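Local coordinates for protein cadherin-23 (Mus musculus, PDB 5VH2) that probably serves in hearing as a calcium-binding adhesion molecule of mechanotransduction, built from successive cadherin repeats joined by metal-binding linkers, at residues N105-E119 with V133-I146. The protein carries 1 engineered substitution. Numbering follows the deposited sequence.
Sequences NELDEAVQFSNASYE and VRVQAYDIDNLNQI. Engineered in segment 133-146: Asp139 (natural residue Ser). With NA (sodium ion), chain H; CA (calcium ion), chain F; CA (calcium ion), chain G.
Asp141 bridges two metals across this contact: OD1 binds a calcium ion together with Asn105 OD1, Glu106 O and Asp108 OD1, while OD2 binds the sodium ion beside the carbonyl oxygens of Glu109 and Ala110. Asp108 OD1 also binds a second calcium, with its own OD2 and Glu109 OE1. Asp139, an engineered residue, gives the sodium its OD1 at 2.1 Å; its OD2 accepts hydrogen bonds from Leu143 N and Asn144 N, which come from opposite faces of the carboxylate. Backbone N-H groups further fix Asp141: Glu109 N meets the syn lone pair of OD2 at 2.9 Å, and Asp108 N reaches OD1 from above the carboxylate plane. Asn105 donates ND2 to Asp141 O at 2.6 Å, in the carbonyl plane; its chi1 of -172° swings the amide beside its own carbonyl carbon and toward Asp141. Antiparallel pairing follows: Gln112 and Tyr138 exchange two backbone hydrogen bonds, and Ser114 N donates one to Gln136 O. Among apolar groups, Val111 CG1 touches Ala137 CB and meets Ile146 CD1 tip to tip; Val135 sets CG1 at the Phe113 ring edge and CG2 over a Tyr118 face. Glu20 and Glu74 of the preceding repeat complete the calcium site of Asp141, Asp193 the sodium site. Strand 111-113 edges the sheet beside 131-139, whereas Tyr118 pairs with strand 200-209 in the opposing sheet of the cadherin sandwich.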
loop_
_atom_site.group_PDB
_atom_site.type_symbol
_atom_site.label_atom_id
_atom_site.label_comp_id
_atom_site.label_asym_id
_atom_site.label_seq_id
_atom_site.Cartn_x
_atom_site.Cartn_y
_atom_site.Cartn_z
ATOM N N ASN A 105 5.296 4.679 -2.232
ATOM C CA ASN A 105 4.786 3.364 -1.862
ATOM C C ASN A 105 5.515 2.849 -0.630
ATOM O O ASN A 105 6.735 2.834 -0.581
ATOM C CB ASN A 105 4.960 2.391 -3.015
ATOM C CG ASN A 105 4.277 1.054 -2.761
ATOM O OD1 ASN A 105 3.361 0.930 -1.918
ATOM N ND2 ASN A 105 4.715 0.032 -3.498
ATOM N N GLU A 106 4.752 2.505 0.389
ATOM C CA GLU A 106 5.288 1.877 1.572
ATOM C C GLU A 106 4.588 0.553 1.775
ATOM O O GLU A 106 3.528 0.311 1.194
ATOM C CB GLU A 106 5.016 2.737 2.787
ATOM C CG GLU A 106 5.488 4.173 2.707
ATOM C CD GLU A 106 5.426 4.834 4.075
ATOM O OE1 GLU A 106 6.321 4.555 4.907
ATOM O OE2 GLU A 106 4.450 5.579 4.343
ATOM N N LEU A 107 5.179 -0.291 2.606
ATOM C CA LEU A 107 4.652 -1.612 2.871
ATOM C C LEU A 107 3.490 -1.536 3.859
ATOM O O LEU A 107 3.675 -1.644 5.074
ATOM C CB LEU A 107 5.763 -2.487 3.417
ATOM C CG LEU A 107 5.515 -3.995 3.394
ATOM C CD1 LEU A 107 5.622 -4.616 1.999
ATOM C CD2 LEU A 107 6.523 -4.634 4.332
ATOM N N ASP A 108 2.287 -1.377 3.312
ATOM C CA ASP A 108 1.054 -1.249 4.095
ATOM C C ASP A 108 -0.105 -2.137 3.589
ATOM O O ASP A 108 -1.256 -1.901 3.923
ATOM C CB ASP A 108 0.611 0.215 4.083
ATOM C CG ASP A 108 0.186 0.704 2.695
ATOM O OD1 ASP A 108 0.616 0.134 1.668
ATOM O OD2 ASP A 108 -0.574 1.682 2.617
ATOM N N GLU A 109 0.201 -3.145 2.783
ATOM C CA GLU A 109 -0.850 -3.956 2.163
ATOM C C GLU A 109 -0.560 -5.431 2.341
ATOM O O GLU A 109 0.550 -5.796 2.682
ATOM C CB GLU A 109 -1.006 -3.651 0.664
ATOM C CG GLU A 109 -1.323 -2.219 0.316
ATOM C CD GLU A 109 -2.708 -1.803 0.731
ATOM O OE1 GLU A 109 -3.017 -0.614 0.576
ATOM O OE2 GLU A 109 -3.480 -2.652 1.207
ATOM N N ALA A 110 -1.571 -6.257 2.049
ATOM C CA ALA A 110 -1.511 -7.697 2.277
ATOM C C ALA A 110 -0.814 -8.405 1.106
ATOM O O ALA A 110 0.124 -7.842 0.509
ATOM C CB ALA A 110 -2.921 -8.246 2.525
ATOM N N VAL A 111 -1.227 -9.637 0.807
ATOM C CA VAL A 111 -0.553 -10.486 -0.158
ATOM C C VAL A 111 -1.592 -11.361 -0.847
ATOM O O VAL A 111 -2.486 -11.888 -0.167
ATOM C CB VAL A 111 0.370 -11.451 0.581
ATOM C CG1 VAL A 111 1.034 -12.378 -0.409
ATOM C CG2 VAL A 111 1.387 -10.684 1.419
ATOM N N GLN A 112 -1.445 -11.561 -2.161
ATOM C CA GLN A 112 -2.292 -12.515 -2.908
ATOM C C GLN A 112 -1.534 -13.807 -3.225
ATOM O O GLN A 112 -0.333 -13.762 -3.475
ATOM C CB GLN A 112 -2.737 -11.933 -4.246
ATOM C CG GLN A 112 -3.407 -10.583 -4.204
ATOM C CD GLN A 112 -3.623 -10.048 -5.597
ATOM O OE1 GLN A 112 -4.621 -10.359 -6.251
ATOM N NE2 GLN A 112 -2.676 -9.244 -6.074
ATOM N N PHE A 113 -2.260 -14.924 -3.291
ATOM C CA PHE A 113 -1.718 -16.228 -3.689
ATOM C C PHE A 113 -1.992 -16.503 -5.164
ATOM O O PHE A 113 -2.831 -15.865 -5.764
ATOM C CB PHE A 113 -2.368 -17.348 -2.858
ATOM C CG PHE A 113 -1.968 -17.331 -1.422
ATOM C CD1 PHE A 113 -0.820 -17.991 -1.010
ATOM C CD2 PHE A 113 -2.692 -16.616 -0.494
ATOM C CE1 PHE A 113 -0.413 -17.980 0.320
ATOM C CE2 PHE A 113 -2.294 -16.589 0.842
ATOM C CZ PHE A 113 -1.156 -17.278 1.248
ATOM N N SER A 114 -1.333 -17.513 -5.728
ATOM C CA SER A 114 -1.484 -17.831 -7.146
ATOM C C SER A 114 -2.748 -18.666 -7.446
ATOM O O SER A 114 -3.105 -18.840 -8.621
ATOM C CB SER A 114 -0.241 -18.530 -7.657
ATOM O OG SER A 114 0.063 -19.659 -6.867
ATOM N N ASN A 115 -3.425 -19.175 -6.413
ATOM C CA ASN A 115 -4.746 -19.790 -6.567
ATOM C C ASN A 115 -5.572 -19.675 -5.293
ATOM O O ASN A 115 -5.103 -19.200 -4.250
ATOM C CB ASN A 115 -4.612 -21.268 -6.913
ATOM C CG ASN A 115 -5.008 -21.579 -8.327
ATOM O OD1 ASN A 115 -6.123 -21.277 -8.764
ATOM N ND2 ASN A 115 -4.097 -22.215 -9.061
ATOM N N ALA A 116 -6.798 -20.170 -5.407
ATOM C CA ALA A 116 -7.757 -20.186 -4.320
ATOM C C ALA A 116 -7.329 -21.146 -3.239
ATOM O O ALA A 116 -7.536 -20.892 -2.072
ATOM C CB ALA A 116 -9.134 -20.579 -4.846
ATOM N N SER A 117 -6.753 -22.264 -3.643
ATOM C CA SER A 117 -6.268 -23.255 -2.695
ATOM C C SER A 117 -5.178 -24.031 -3.413
ATOM O O SER A 117 -4.825 -23.682 -4.525
ATOM C CB SER A 117 -7.421 -24.164 -2.218
ATOM O OG SER A 117 -7.944 -24.905 -3.290
ATOM N N TYR A 118 -4.634 -25.067 -2.781
ATOM C CA TYR A 118 -3.752 -26.008 -3.467
ATOM C C TYR A 118 -4.154 -27.462 -3.167
ATOM O O TYR A 118 -4.807 -27.727 -2.156
ATOM C CB TYR A 118 -2.318 -25.746 -3.057
ATOM C CG TYR A 118 -1.846 -24.375 -3.433
ATOM C CD1 TYR A 118 -1.313 -24.134 -4.691
ATOM C CD2 TYR A 118 -1.947 -23.311 -2.545
ATOM C CE1 TYR A 118 -0.869 -22.879 -5.060
ATOM C CE2 TYR A 118 -1.511 -22.045 -2.893
ATOM C CZ TYR A 118 -0.960 -21.833 -4.150
ATOM O OH TYR A 118 -0.506 -20.570 -4.497
ATOM N N GLU A 119 -3.754 -28.378 -4.059
ATOM C CA GLU A 119 -4.067 -29.795 -3.956
ATOM C C GLU A 119 -2.903 -30.672 -4.351
ATOM O O GLU A 119 -2.177 -30.362 -5.273
ATOM C CB GLU A 119 -5.269 -30.145 -4.842
ATOM C CG GLU A 119 -6.556 -29.657 -4.180
ATOM C CD GLU A 119 -7.812 -30.050 -4.929
ATOM O OE1 GLU A 119 -7.695 -30.873 -5.877
ATOM O OE2 GLU A 119 -8.888 -29.492 -4.575
ATOM N N VAL A 133 3.809 -30.011 -3.954
ATOM C CA VAL A 133 3.097 -28.886 -4.569
ATOM C C VAL A 133 3.856 -27.623 -4.146
ATOM O O VAL A 133 4.705 -27.674 -3.236
ATOM C CB VAL A 133 1.607 -28.821 -4.119
ATOM C CG1 VAL A 133 1.493 -28.294 -2.696
ATOM C CG2 VAL A 133 0.754 -28.000 -5.091
ATOM N N ARG A 134 3.574 -26.501 -4.802
ATOM C CA ARG A 134 4.246 -25.259 -4.447
ATOM C C ARG A 134 3.295 -24.099 -4.217
ATOM O O ARG A 134 2.503 -23.749 -5.095
ATOM C CB ARG A 134 5.236 -24.889 -5.516
ATOM C CG ARG A 134 6.106 -23.736 -5.099
ATOM C CD ARG A 134 6.937 -23.224 -6.250
ATOM N NE ARG A 134 7.597 -21.994 -5.860
ATOM C CZ ARG A 134 8.470 -21.343 -6.610
ATOM N NH1 ARG A 134 9.034 -20.243 -6.130
ATOM N NH2 ARG A 134 8.804 -21.794 -7.822
ATOM N N VAL A 135 3.394 -23.499 -3.028
ATOM C CA VAL A 135 2.590 -22.320 -2.710
ATOM C C VAL A 135 3.439 -21.126 -3.089
ATOM O O VAL A 135 4.617 -21.093 -2.778
ATOM C CB VAL A 135 2.228 -22.222 -1.221
ATOM C CG1 VAL A 135 1.507 -20.906 -0.911
ATOM C CG2 VAL A 135 1.390 -23.430 -0.817
ATOM N N GLN A 136 2.814 -20.176 -3.781
ATOM C CA GLN A 136 3.473 -18.992 -4.282
ATOM C C GLN A 136 2.527 -17.832 -4.045
ATOM O O GLN A 136 1.330 -17.939 -4.309
ATOM C CB GLN A 136 3.777 -19.117 -5.788
ATOM C CG GLN A 136 4.960 -19.995 -6.111
ATOM C CD GLN A 136 5.134 -20.206 -7.615
ATOM O OE1 GLN A 136 4.757 -21.261 -8.152
ATOM N NE2 GLN A 136 5.703 -19.210 -8.306
ATOM N N ALA A 137 3.090 -16.725 -3.581
ATOM C CA ALA A 137 2.318 -15.555 -3.222
ATOM C C ALA A 137 3.061 -14.274 -3.625
ATOM O O ALA A 137 4.274 -14.278 -3.865
ATOM C CB ALA A 137 1.981 -15.583 -1.741
ATOM N N TYR A 138 2.302 -13.190 -3.748
ATOM C CA TYR A 138 2.744 -11.995 -4.462
ATOM C C TYR A 138 2.362 -10.760 -3.669
ATOM O O TYR A 138 1.174 -10.407 -3.571
ATOM C CB TYR A 138 2.122 -11.947 -5.846
ATOM C CG TYR A 138 2.434 -13.168 -6.640
ATOM C CD1 TYR A 138 1.651 -14.305 -6.526
ATOM C CD2 TYR A 138 3.546 -13.214 -7.476
ATOM C CE1 TYR A 138 1.960 -15.444 -7.235
ATOM C CE2 TYR A 138 3.818 -14.333 -8.237
ATOM C CZ TYR A 138 3.022 -15.441 -8.102
ATOM O OH TYR A 138 3.311 -16.587 -8.780
ATOM N N ASP A 139 3.374 -10.134 -3.069
ATOM C CA ASP A 139 3.173 -8.943 -2.262
ATOM C C ASP A 139 2.397 -7.900 -3.071
ATOM O O ASP A 139 2.890 -7.378 -4.080
ATOM C CB ASP A 139 4.539 -8.378 -1.856
ATOM C CG ASP A 139 4.452 -7.092 -1.107
ATOM O OD1 ASP A 139 3.422 -6.881 -0.438
ATOM O OD2 ASP A 139 5.432 -6.320 -1.180
ATOM N N ILE A 140 1.196 -7.582 -2.596
ATOM C CA ILE A 140 0.398 -6.508 -3.187
ATOM C C ILE A 140 1.213 -5.228 -3.325
ATOM O O ILE A 140 1.150 -4.589 -4.354
ATOM C CB ILE A 140 -0.887 -6.241 -2.369
ATOM C CG1 ILE A 140 -1.875 -7.415 -2.541
ATOM C CG2 ILE A 140 -1.539 -4.927 -2.785
ATOM C CD1 ILE A 140 -2.999 -7.443 -1.524
ATOM N N ASP A 141 1.992 -4.883 -2.305
ATOM C CA ASP A 141 2.812 -3.659 -2.312
ATOM C C ASP A 141 3.895 -3.615 -3.383
ATOM O O ASP A 141 4.390 -2.529 -3.701
ATOM C CB ASP A 141 3.498 -3.445 -0.956
ATOM C CG ASP A 141 2.531 -3.114 0.151
ATOM O OD1 ASP A 141 2.048 -1.952 0.230
ATOM O OD2 ASP A 141 2.267 -4.028 0.966
ATOM N N ASN A 142 4.289 -4.805 -3.882
ATOM C CA ASN A 142 5.339 -4.938 -4.896
ATOM C C ASN A 142 6.694 -4.421 -4.407
ATOM O O ASN A 142 7.490 -3.910 -5.183
ATOM C CB ASN A 142 4.895 -4.268 -6.199
ATOM C CG ASN A 142 3.719 -4.978 -6.831
ATOM O OD1 ASN A 142 3.565 -6.181 -6.654
ATOM N ND2 ASN A 142 2.900 -4.259 -7.584
ATOM N N LEU A 143 6.944 -4.590 -3.105
ATOM C CA LEU A 143 8.220 -4.237 -2.489
ATOM C C LEU A 143 9.011 -5.474 -2.058
ATOM O O LEU A 143 10.184 -5.584 -2.382
ATOM C CB LEU A 143 7.974 -3.354 -1.288
ATOM C CG LEU A 143 7.270 -1.999 -1.516
ATOM C CD1 LEU A 143 6.794 -1.441 -0.204
ATOM C CD2 LEU A 143 8.200 -0.991 -2.154
ATOM N N ASN A 144 8.361 -6.414 -1.375
ATOM C CA ASN A 144 9.057 -7.521 -0.718
ATOM C C ASN A 144 8.777 -8.912 -1.303
ATOM O O ASN A 144 7.761 -9.180 -1.942
ATOM C CB ASN A 144 8.703 -7.541 0.787
ATOM C CG ASN A 144 9.300 -6.375 1.550
ATOM O OD1 ASN A 144 10.011 -5.557 0.975
ATOM N ND2 ASN A 144 9.016 -6.294 2.834
ATOM N N GLN A 145 9.685 -9.827 -1.021
ATOM C CA GLN A 145 9.457 -11.220 -1.298
ATOM C C GLN A 145 8.799 -11.912 -0.100
ATOM O O GLN A 145 9.034 -11.583 1.046
ATOM C CB GLN A 145 10.748 -11.927 -1.725
ATOM C CG GLN A 145 11.249 -11.474 -3.067
ATOM C CD GLN A 145 10.330 -11.852 -4.214
ATOM O OE1 GLN A 145 10.108 -11.036 -5.097
ATOM N NE2 GLN A 145 9.797 -13.095 -4.215
ATOM N N ILE A 146 7.988 -12.896 -0.422
ATOM C CA ILE A 146 7.221 -13.634 0.544
ATOM C C ILE A 146 8.102 -14.669 1.253
ATOM O O ILE A 146 9.052 -15.229 0.669
ATOM C CB ILE A 146 6.047 -14.345 -0.184
ATOM C CG1 ILE A 146 5.142 -13.340 -0.899
ATOM C CG2 ILE A 146 5.226 -15.182 0.769
ATOM C CD1 ILE A 146 4.630 -12.220 -0.023
HETATM NA NA NA H . 1.973 -6.666 1.014
HETATM CA CA CA F . 1.894 0.400 -0.425
HETATM CA CA CA G . -1.424 1.058 0.257
#